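Succinate dehydrogenase subunit A (PDB 6LUM) probably oxidises succinate to fumarate with a bound FAD cofactor, as the flavoprotein subunit of the respiratory succinate dehydrogenase complex. Local coordinates at residues 18-23 against 403-408; 360-365 against 384-389; 370-375 against 551-556. One frame throughout, in Å; residues are numbered along the deposited sequence.

Overall arrangement
Near the N terminus, helix 16-28 follows strand 9-12 in the FAD-binding region. Contact 1 sets this helix against helix 399-421 and closes a loop of nearly 380 residues. Contact 2 lies wholly within that loop. It pairs the short strands 360-361 and 386-387, just before helix 399-421; its segments are 19 residues apart at their closest ends. The loop of contact 3 crosses both others, because it starts at 370-375 and ends far beyond them on strand 550-556. Contact 3 thus joins the FAD-binding region to the C-terminal region. Contacts 1 and 2 meet where Phe407 packs on Val364 and Val388. Contacts 2 and 3 meet where Pro361 touches Met553 and Ser389 touches His551.

Contact 1. Residues 18-23 against 403-408; sequences GMRAAV and DINVFG
Arg20 and Ala21 of helix 16-28 pack against Gly408 and Asn405 of helix 399-421. The two helix segments run roughly parallel, at 33° to each other, with axes 8.3 Å apart. Ala21 CB sits 3.3 Å from Gly408 O. Ala21 and Gly408 have their CA atoms 4.8 Å apart. Gly408 has no side chain, and this allows the close approach. Arg20 CG lies 3.6 Å from Asn405 O and also reaches Gly408 C. CG is anti to the backbone N (chi1 -175°), which sets it against Asn405 O. The Arg20 and Asn405 side chains cross at about a right angle. The charged end of Arg20 is used elsewhere: NH2 forms a salt bridge with Glu24 in its own helix. An alanine in place of Arg20 would probably leave Glu24 without its mate and open a gap beside Asn405 O. Further out, helix 80-100 touches Arg20 through Met100 and Asn405 through Leu97. Gly18 fits the last glycine of a GxGxxG pattern, consistent with a Rossmann-type FAD-binding helix. Ile404 approaches the FAD. The two segments meet by buried van der Waals packing, and the arginine charge is probably balanced mainly by Glu24, with a long, weak pair to Asp96.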
loop_
_atom_site.group_PDB
_atom_site.type_symbol
_atom_site.label_atom_id
_atom_site.label_comp_id
_atom_site.label_asym_id
_atom_site.label_seq_id
_atom_site.Cartn_x
_atom_site.Cartn_y
_atom_site.Cartn_z
ATOM N N GLY D 18 19.556 -7.322 -23.869
ATOM C CA GLY D 18 19.333 -8.132 -22.687
ATOM C C GLY D 18 18.316 -7.527 -21.744
ATOM O O GLY D 18 17.429 -8.217 -21.251
ATOM N N MET D 19 18.419 -6.231 -21.486
ATOM C CA MET D 19 17.456 -5.616 -20.593
ATOM C C MET D 19 16.102 -5.412 -21.250
ATOM O O MET D 19 15.091 -5.395 -20.550
ATOM C CB MET D 19 18.002 -4.302 -20.052
ATOM C CG MET D 19 18.750 -4.496 -18.756
ATOM S SD MET D 19 19.070 -2.993 -17.858
ATOM C CE MET D 19 20.033 -2.112 -19.054
ATOM N N ARG D 20 16.043 -5.336 -22.577
ATOM C CA ARG D 20 14.753 -5.344 -23.256
ATOM C C ARG D 20 14.062 -6.697 -23.109
ATOM O O ARG D 20 12.889 -6.778 -22.712
ATOM C CB ARG D 20 14.965 -4.985 -24.718
ATOM C CG ARG D 20 13.719 -4.842 -25.494
ATOM C CD ARG D 20 12.741 -3.995 -24.754
ATOM N NE ARG D 20 11.700 -3.501 -25.632
ATOM C CZ ARG D 20 10.496 -3.148 -25.217
ATOM N NH1 ARG D 20 9.606 -2.698 -26.082
ATOM N NH2 ARG D 20 10.177 -3.269 -23.943
ATOM N N ALA D 21 14.781 -7.776 -23.414
ATOM C CA ALA D 21 14.237 -9.108 -23.205
ATOM C C ALA D 21 13.871 -9.345 -21.752
ATOM O O ALA D 21 12.926 -10.079 -21.473
ATOM C CB ALA D 21 15.233 -10.160 -23.670
ATOM N N ALA D 22 14.596 -8.747 -20.814
ATOM C CA ALA D 22 14.234 -8.921 -19.414
ATOM C C ALA D 22 12.972 -8.166 -19.061
ATOM O O ALA D 22 12.131 -8.699 -18.339
ATOM C CB ALA D 22 15.374 -8.473 -18.507
ATOM N N VAL D 23 12.821 -6.936 -19.551
ATOM C CA VAL D 23 11.570 -6.207 -19.362
ATOM C C VAL D 23 10.397 -7.050 -19.824
ATOM O O VAL D 23 9.354 -7.107 -19.164
ATOM C CB VAL D 23 11.618 -4.863 -20.109
ATOM C CG1 VAL D 23 10.246 -4.300 -20.240
ATOM C CG2 VAL D 23 12.491 -3.889 -19.382
ATOM N N ASP D 403 17.302 -2.726 -34.117
ATOM C CA ASP D 403 17.520 -4.161 -34.026
ATOM C C ASP D 403 17.395 -4.658 -32.599
ATOM O O ASP D 403 16.648 -5.599 -32.323
ATOM C CB ASP D 403 18.903 -4.466 -34.608
ATOM C CG ASP D 403 19.391 -5.874 -34.325
ATOM O OD1 ASP D 403 18.616 -6.739 -33.880
ATOM O OD2 ASP D 403 20.593 -6.115 -34.548
ATOM N N ILE D 404 18.144 -4.057 -31.676
ATOM C CA ILE D 404 18.193 -4.603 -30.324
ATOM C C ILE D 404 16.827 -4.485 -29.663
ATOM O O ILE D 404 16.349 -5.431 -29.042
ATOM C CB ILE D 404 19.311 -3.947 -29.493
ATOM C CG1 ILE D 404 19.027 -2.487 -29.192
ATOM C CG2 ILE D 404 20.630 -4.070 -30.200
ATOM C CD1 ILE D 404 19.809 -1.951 -28.064
ATOM N N ASN D 405 16.131 -3.365 -29.872
ATOM C CA ASN D 405 14.794 -3.229 -29.294
ATOM C C ASN D 405 13.840 -4.291 -29.832
ATOM O O ASN D 405 13.277 -5.093 -29.072
ATOM C CB ASN D 405 14.246 -1.833 -29.567
ATOM C CG ASN D 405 14.741 -0.822 -28.577
ATOM O OD1 ASN D 405 15.532 0.052 -28.912
ATOM N ND2 ASN D 405 14.282 -0.934 -27.344
ATOM N N VAL D 406 13.662 -4.316 -31.153
ATOM C CA VAL D 406 12.697 -5.222 -31.766
ATOM C C VAL D 406 13.002 -6.667 -31.395
ATOM O O VAL D 406 12.162 -7.373 -30.819
ATOM C CB VAL D 406 12.688 -5.032 -33.291
ATOM C CG1 VAL D 406 11.770 -6.026 -33.926
ATOM C CG2 VAL D 406 12.275 -3.630 -33.642
ATOM N N PHE D 407 14.210 -7.128 -31.701
ATOM C CA PHE D 407 14.486 -8.545 -31.550
ATOM C C PHE D 407 14.787 -8.949 -30.120
ATOM O O PHE D 407 14.620 -10.123 -29.791
ATOM C CB PHE D 407 15.616 -8.947 -32.484
ATOM C CG PHE D 407 15.234 -8.876 -33.925
ATOM C CD1 PHE D 407 14.421 -9.838 -34.481
ATOM C CD2 PHE D 407 15.657 -7.833 -34.714
ATOM C CE1 PHE D 407 14.058 -9.767 -35.792
ATOM C CE2 PHE D 407 15.298 -7.764 -36.026
ATOM C CZ PHE D 407 14.498 -8.728 -36.565
ATOM N N GLY D 408 15.142 -8.019 -29.235
ATOM C CA GLY D 408 15.211 -8.364 -27.835
ATOM C C GLY D 408 13.839 -8.579 -27.247
ATOM O O GLY D 408 13.634 -9.502 -26.459
#

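Contact 2. Residues 360-365 against 384-389. With FAD (flavin-adenine dinucleotide), chain Y.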
loop_
_atom_site.group_PDB
_atom_site.type_symbol
_atom_site.label_atom_id
_atom_site.label_comp_id
_atom_site.label_asym_id
_atom_site.label_seq_id
_atom_site.Cartn_x
_atom_site.Cartn_y
_atom_site.Cartn_z
ATOM N N ILE D 360 25.697 -15.300 -33.976
ATOM C CA ILE D 360 24.939 -16.533 -33.785
ATOM C C ILE D 360 23.734 -16.542 -34.714
ATOM O O ILE D 360 22.897 -15.641 -34.627
ATOM C CB ILE D 360 24.479 -16.675 -32.330
ATOM C CG1 ILE D 360 25.627 -16.415 -31.368
ATOM C CG2 ILE D 360 23.925 -18.037 -32.094
ATOM C CD1 ILE D 360 25.172 -16.149 -29.975
ATOM N N PRO D 361 23.576 -17.540 -35.584
ATOM C CA PRO D 361 22.480 -17.514 -36.558
ATOM C C PRO D 361 21.159 -17.861 -35.892
ATOM O O PRO D 361 21.014 -18.935 -35.310
ATOM C CB PRO D 361 22.893 -18.582 -37.569
ATOM C CG PRO D 361 23.665 -19.527 -36.778
ATOM C CD PRO D 361 24.368 -18.769 -35.703
ATOM N N THR D 362 20.187 -16.958 -35.983
ATOM C CA THR D 362 18.901 -17.153 -35.335
ATOM C C THR D 362 17.775 -16.999 -36.352
ATOM O O THR D 362 18.002 -16.703 -37.526
ATOM C CB THR D 362 18.702 -16.175 -34.173
ATOM O OG1 THR D 362 18.282 -14.911 -34.681
ATOM C CG2 THR D 362 19.975 -15.985 -33.408
ATOM N N THR D 363 16.550 -17.225 -35.888
ATOM C CA THR D 363 15.337 -16.980 -36.650
ATOM C C THR D 363 14.681 -15.694 -36.170
ATOM O O THR D 363 15.067 -15.115 -35.155
ATOM C CB THR D 363 14.354 -18.141 -36.507
ATOM O OG1 THR D 363 13.920 -18.233 -35.148
ATOM C CG2 THR D 363 15.013 -19.430 -36.891
ATOM N N VAL D 364 13.648 -15.264 -36.897
ATOM C CA VAL D 364 13.012 -13.987 -36.596
ATOM C C VAL D 364 12.412 -13.951 -35.203
ATOM O O VAL D 364 12.113 -12.871 -34.693
ATOM C CB VAL D 364 11.944 -13.657 -37.648
ATOM C CG1 VAL D 364 12.583 -13.514 -39.011
ATOM C CG2 VAL D 364 10.878 -14.729 -37.661
ATOM N N ASN D 365 12.228 -15.100 -34.567
ATOM C CA ASN D 365 11.742 -15.134 -33.197
ATOM C C ASN D 365 12.859 -15.250 -32.173
ATOM O O ASN D 365 12.600 -15.075 -30.980
ATOM C CB ASN D 365 10.764 -16.293 -33.008
ATOM C CG ASN D 365 9.657 -16.282 -34.027
ATOM O OD1 ASN D 365 8.969 -15.279 -34.196
ATOM N ND2 ASN D 365 9.478 -17.398 -34.719
ATOM N N GLU D 384 23.631 -7.704 -30.703
ATOM C CA GLU D 384 24.745 -7.685 -31.632
ATOM C C GLU D 384 25.443 -9.028 -31.747
ATOM O O GLU D 384 26.192 -9.240 -32.704
ATOM C CB GLU D 384 25.758 -6.620 -31.225
ATOM C CG GLU D 384 26.680 -6.232 -32.338
ATOM C CD GLU D 384 27.943 -5.561 -31.864
ATOM O OE1 GLU D 384 27.898 -4.843 -30.846
ATOM O OE2 GLU D 384 28.992 -5.752 -32.507
ATOM N N CYS D 385 25.216 -9.939 -30.805
ATOM C CA CYS D 385 25.733 -11.289 -30.954
ATOM C C CYS D 385 24.906 -12.097 -31.936
ATOM O O CYS D 385 25.438 -12.996 -32.589
ATOM C CB CYS D 385 25.768 -11.995 -29.605
ATOM S SG CYS D 385 24.191 -12.115 -28.796
ATOM N N ALA D 386 23.622 -11.789 -32.064
ATOM C CA ALA D 386 22.740 -12.528 -32.944
ATOM C C ALA D 386 22.877 -12.047 -34.372
ATOM O O ALA D 386 23.116 -10.870 -34.634
ATOM C CB ALA D 386 21.295 -12.377 -32.497
ATOM N N CYS D 387 22.728 -12.975 -35.302
ATOM C CA CYS D 387 22.754 -12.683 -36.729
ATOM C C CYS D 387 21.459 -13.224 -37.305
ATOM O O CYS D 387 21.416 -14.323 -37.851
ATOM C CB CYS D 387 23.957 -13.294 -37.391
ATOM S SG CYS D 387 24.001 -13.141 -39.167
ATOM N N VAL D 388 20.394 -12.432 -37.185
ATOM C CA VAL D 388 19.192 -12.666 -37.966
ATOM C C VAL D 388 19.426 -12.307 -39.421
ATOM O O VAL D 388 18.647 -12.705 -40.294
ATOM C CB VAL D 388 18.029 -11.848 -37.369
ATOM C CG1 VAL D 388 16.718 -12.181 -38.040
ATOM C CG2 VAL D 388 17.947 -12.059 -35.885
ATOM N N SER D 389 20.526 -11.599 -39.692
ATOM C CA SER D 389 20.870 -11.047 -41.000
ATOM C C SER D 389 19.871 -9.973 -41.405
ATOM O O SER D 389 19.278 -10.015 -42.479
ATOM C CB SER D 389 20.987 -12.135 -42.063
ATOM O OG SER D 389 19.749 -12.787 -42.233
HETATM P PA FAD Y . 26.024 -4.545 -25.489
HETATM O O1A FAD Y . 25.239 -3.317 -25.098
HETATM O O2A FAD Y . 27.130 -4.438 -26.512
HETATM O O5B FAD Y . 26.639 -5.197 -24.152
HETATM C C5B FAD Y . 26.572 -6.605 -23.932
HETATM C C4B FAD Y . 26.085 -6.874 -22.515
HETATM O O4B FAD Y . 26.086 -8.281 -22.259
HETATM C C3B FAD Y . 26.989 -6.212 -21.486
HETATM O O3B FAD Y . 26.261 -5.190 -20.791
HETATM C C2B FAD Y . 27.469 -7.324 -20.564
HETATM O O2B FAD Y . 27.100 -7.112 -19.196
HETATM C C1B FAD Y . 26.823 -8.605 -21.076
HETATM N N9A FAD Y . 27.874 -9.605 -21.390
HETATM C C8A FAD Y . 28.703 -9.572 -22.451
HETATM N N7A FAD Y . 29.546 -10.636 -22.447
HETATM C C5A FAD Y . 29.258 -11.376 -21.360
HETATM C C6A FAD Y . 29.768 -12.629 -20.755
HETATM N N6A FAD Y . 30.781 -13.322 -21.327
HETATM N N1A FAD Y . 29.186 -13.057 -19.612
HETATM C C2A FAD Y . 28.179 -12.378 -19.033
HETATM N N3A FAD Y . 27.668 -11.236 -19.526
HETATM C C4A FAD Y . 28.156 -10.692 -20.668
HETATM N N1 FAD Y . 24.400 1.726 -32.916
HETATM C C2 FAD Y . 23.450 2.576 -33.382
HETATM O O2 FAD Y . 22.398 2.097 -33.858
HETATM N N3 FAD Y . 23.594 3.913 -33.353
HETATM C C4 FAD Y . 24.689 4.504 -32.858
HETATM O O4 FAD Y . 24.794 5.750 -32.845
HETATM C C4X FAD Y . 25.776 3.646 -32.329
HETATM N N5 FAD Y . 26.914 4.163 -31.814
HETATM C C5X FAD Y . 27.888 3.353 -31.338
HETATM C C6 FAD Y . 29.050 3.908 -30.813
HETATM C C7 FAD Y . 30.056 3.083 -30.321
HETATM C C7M FAD Y . 31.313 3.687 -29.753
HETATM C C8 FAD Y . 29.892 1.606 -30.357
HETATM C C8M FAD Y . 30.983 0.715 -29.824
HETATM C C9 FAD Y . 28.733 1.046 -30.881
HETATM C C9A FAD Y . 27.727 1.871 -31.371
HETATM N N10 FAD Y . 26.548 1.312 -31.904
HETATM C C10 FAD Y . 25.556 2.182 -32.391
HETATM C "C1'" FAD Y . 26.361 -0.141 -31.952
HETATM C "C2'" FAD Y . 25.192 -0.533 -31.056
HETATM O "O2'" FAD Y . 25.284 0.174 -29.813
HETATM C "C3'" FAD Y . 25.188 -2.033 -30.787
HETATM O "O3'" FAD Y . 24.586 -2.714 -31.894
HETATM C "C4'" FAD Y . 24.419 -2.357 -29.511
HETATM O "O4'" FAD Y . 24.794 -1.432 -28.484
HETATM C "C5'" FAD Y . 24.706 -3.780 -29.045
HETATM O "O5'" FAD Y . 24.367 -3.905 -27.665
HETATM P P FAD Y . 23.852 -5.312 -27.073
HETATM O O1P FAD Y . 22.556 -5.068 -26.338
HETATM O O2P FAD Y . 23.912 -6.340 -28.177
HETATM O O3P FAD Y . 24.986 -5.671 -25.988
#
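Ile360 N donates to Cys385 O, and Cys387 N donates to Ile360 O. These two backbone bonds form a small parallel two-stranded sheet in the FAD-binding region, with Ile360 paired to Ala386 and Pro361 to Cys387. The first bond is 2.7 Å from Ile360 N to Cys385 O, with the donor in the carbonyl plane. In the second, Cys387 N is 2.8 Å from Ile360 O and stands above the carbonyl plane, 41° out of it. A weak bond from Thr362 N to Cys387 O continues the pairing past the strands. At the other end, Glu384 N donates to the FAD phosphate oxygen O2P over 2.9 Å. The residue just before Cys385 therefore binds the cofactor directly, and the sheet is tied closely to the FAD pocket. Thr362 OG1 also bonds to Thr363 O within its own segment.

Packing flanks these bonds. Ile360 CG1 lies 3.6 Å from Cys385 O, and Ile360 CD1 reaches Cys385 CB. Thr362 CG2 meets Ala386 CB at 3.9 Å. Thr362 OG1 sits between the backbone N and the carbonyl carbon (chi1 81°) and meets Val388 CG2. Beyond the pair, Pro361 and Cys387 both touch Glu235 of strand 234-235. Val364 and Val388 make a looser apolar contact, with Val364 CG1 4.5 Å from Val388 CG1.

Contact 3. Residues 370-375 against 551-556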
loop_
_atom_site.group_PDB
_atom_site.type_symbol
_atom_site.label_atom_id
_atom_site.label_comp_id
_atom_site.label_asym_id
_atom_site.label_seq_id
_atom_site.Cartn_x
_atom_site.Cartn_y
_atom_site.Cartn_z
ATOM N N ARG D 370 20.964 -24.671 -35.437
ATOM C CA ARG D 370 22.110 -25.561 -35.419
ATOM C C ARG D 370 22.395 -26.161 -36.781
ATOM O O ARG D 370 23.390 -26.876 -36.927
ATOM C CB ARG D 370 21.910 -26.691 -34.404
ATOM C CG ARG D 370 21.070 -27.828 -34.920
ATOM C CD ARG D 370 21.216 -29.062 -34.059
ATOM N NE ARG D 370 20.432 -30.166 -34.597
ATOM C CZ ARG D 370 19.204 -30.469 -34.199
ATOM N NH1 ARG D 370 18.617 -29.753 -33.253
ATOM N NH2 ARG D 370 18.567 -31.490 -34.747
ATOM N N ASP D 371 21.555 -25.894 -37.770
ATOM C CA ASP D 371 21.771 -26.267 -39.159
ATOM C C ASP D 371 21.304 -25.073 -39.976
ATOM O O ASP D 371 21.146 -23.965 -39.454
ATOM C CB ASP D 371 21.019 -27.555 -39.513
ATOM C CG ASP D 371 21.703 -28.797 -38.987
ATOM O OD1 ASP D 371 22.940 -28.778 -38.830
ATOM O OD2 ASP D 371 20.999 -29.795 -38.722
ATOM N N ASN D 372 21.089 -25.266 -41.271
ATOM C CA ASN D 372 20.400 -24.224 -42.014
ATOM C C ASN D 372 18.907 -24.218 -41.728
ATOM O O ASN D 372 18.226 -23.249 -42.074
ATOM C CB ASN D 372 20.633 -24.386 -43.515
ATOM C CG ASN D 372 22.087 -24.590 -43.854
ATOM O OD1 ASN D 372 22.970 -24.133 -43.136
ATOM N ND2 ASN D 372 22.347 -25.275 -44.958
ATOM N N THR D 373 18.386 -25.274 -41.109
ATOM C CA THR D 373 16.952 -25.445 -40.895
ATOM C C THR D 373 16.575 -25.717 -39.448
ATOM O O THR D 373 15.553 -25.211 -38.985
ATOM C CB THR D 373 16.425 -26.598 -41.761
ATOM O OG1 THR D 373 16.705 -27.841 -41.108
ATOM C CG2 THR D 373 17.080 -26.600 -43.129
ATOM N N ASN D 374 17.364 -26.508 -38.726
ATOM C CA ASN D 374 16.964 -26.979 -37.408
ATOM C C ASN D 374 17.117 -25.870 -36.374
ATOM O O ASN D 374 17.531 -24.755 -36.678
ATOM C CB ASN D 374 17.776 -28.206 -37.023
ATOM C CG ASN D 374 17.523 -29.373 -37.942
ATOM O OD1 ASN D 374 16.711 -30.245 -37.646
ATOM N ND2 ASN D 374 18.218 -29.396 -39.071
ATOM N N VAL D 375 16.775 -26.183 -35.130
ATOM C CA VAL D 375 16.744 -25.194 -34.058
ATOM C C VAL D 375 17.054 -25.890 -32.744
ATOM O O VAL D 375 16.521 -26.962 -32.458
ATOM C CB VAL D 375 15.380 -24.479 -33.994
ATOM C CG1 VAL D 375 15.108 -23.994 -32.605
ATOM C CG2 VAL D 375 15.350 -23.309 -34.942
ATOM N N HIS D 551 25.046 -16.733 -46.997
ATOM C CA HIS D 551 25.711 -16.594 -45.717
ATOM C C HIS D 551 26.716 -17.719 -45.546
ATOM O O HIS D 551 26.462 -18.858 -45.943
ATOM C CB HIS D 551 24.702 -16.632 -44.578
ATOM C CG HIS D 551 23.725 -15.501 -44.588
ATOM N ND1 HIS D 551 24.110 -14.182 -44.503
ATOM C CD2 HIS D 551 22.374 -15.494 -44.653
ATOM C CE1 HIS D 551 23.039 -13.411 -44.525
ATOM N NE2 HIS D 551 21.973 -14.182 -44.614
ATOM N N THR D 552 27.861 -17.398 -44.965
ATOM C CA THR D 552 28.853 -18.400 -44.612
ATOM C C THR D 552 28.599 -18.862 -43.191
ATOM O O THR D 552 28.343 -18.045 -42.307
ATOM C CB THR D 552 30.263 -17.825 -44.722
ATOM O OG1 THR D 552 30.513 -17.412 -46.069
ATOM C CG2 THR D 552 31.285 -18.858 -44.324
ATOM N N MET D 553 28.665 -20.168 -42.964
ATOM C CA MET D 553 28.486 -20.727 -41.634
ATOM C C MET D 553 29.697 -21.574 -41.295
ATOM O O MET D 553 30.172 -22.343 -42.130
ATOM C CB MET D 553 27.201 -21.544 -41.555
ATOM C CG MET D 553 25.979 -20.730 -41.893
ATOM S SD MET D 553 24.442 -21.519 -41.434
ATOM C CE MET D 553 24.538 -21.395 -39.666
ATOM N N ALA D 554 30.210 -21.416 -40.083
ATOM C CA ALA D 554 31.434 -22.072 -39.663
ATOM C C ALA D 554 31.149 -22.954 -38.463
ATOM O O ALA D 554 30.477 -22.522 -37.518
ATOM C CB ALA D 554 32.510 -21.047 -39.325
ATOM N N TYR D 555 31.655 -24.186 -38.510
ATOM C CA TYR D 555 31.545 -25.154 -37.431
ATOM C C TYR D 555 32.936 -25.537 -36.954
ATOM O O TYR D 555 33.844 -25.739 -37.764
ATOM C CB TYR D 555 30.816 -26.422 -37.872
ATOM C CG TYR D 555 29.455 -26.220 -38.478
ATOM C CD1 TYR D 555 29.313 -25.892 -39.811
ATOM C CD2 TYR D 555 28.310 -26.392 -37.723
ATOM C CE1 TYR D 555 28.080 -25.718 -40.367
ATOM C CE2 TYR D 555 27.071 -26.221 -38.275
ATOM C CZ TYR D 555 26.961 -25.882 -39.597
ATOM O OH TYR D 555 25.721 -25.710 -40.158
ATOM N N LYS D 556 33.093 -25.651 -35.643
ATOM C CA LYS D 556 34.350 -26.072 -35.047
ATOM C C LYS D 556 34.368 -27.586 -34.921
ATOM O O LYS D 556 33.362 -28.200 -34.564
ATOM C CB LYS D 556 34.530 -25.430 -33.675
ATOM C CG LYS D 556 35.905 -25.585 -33.081
ATOM C CD LYS D 556 35.881 -25.221 -31.616
ATOM C CE LYS D 556 37.270 -25.180 -31.038
ATOM N NZ LYS D 556 38.061 -24.079 -31.633
#
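Asn372 and Met553 make the closest approach between loop 370-375 and strand 551-556. This is a polar oxygen against sulfur: Asn372 OD1 lies 3.4 Å from Met553 SD. The two side chains cross obliquely. Met553 CG is anti to the carbonyl carbon (chi1 -59°), and the chain bends at chi3 (70°), which places CE. Met553 CE comes within 4.3 Å of Asp371 O.

Tyr555 makes the remaining contacts, with its ring edge and its hydroxyl. Arg370 O lies at the ring edge, in the plane of the ring, 4.0 Å from Tyr555 CE2. Tyr555 OH is 4.1 Å from Asp371 CA. These are van der Waals distances. Asp371 OD1 stays 4.3 Å from Tyr555 OH. Tyr555 also makes a cation-pi contact with Arg566 of the neighbouring strand.

Within the loop, the Arg370 guanidinium has Asn374 CB over the centre of one face, 3.9 Å above its plane. The Arg370 side chain is extended and starts out away from the strand; its backbone O makes the nearest approach to Tyr555.

Backbone bonds fix the strand from two sides. Met553 and Tyr555 pair with Asp568 and Arg566, while Thr552 and Ala554 pair with Asp236 and Leu234. The contact is modest packing of a loop on the middle strand of an antiparallel three-stranded sheet. It joins the FAD-binding region to the fumarate reductase flavoprotein C-terminal region.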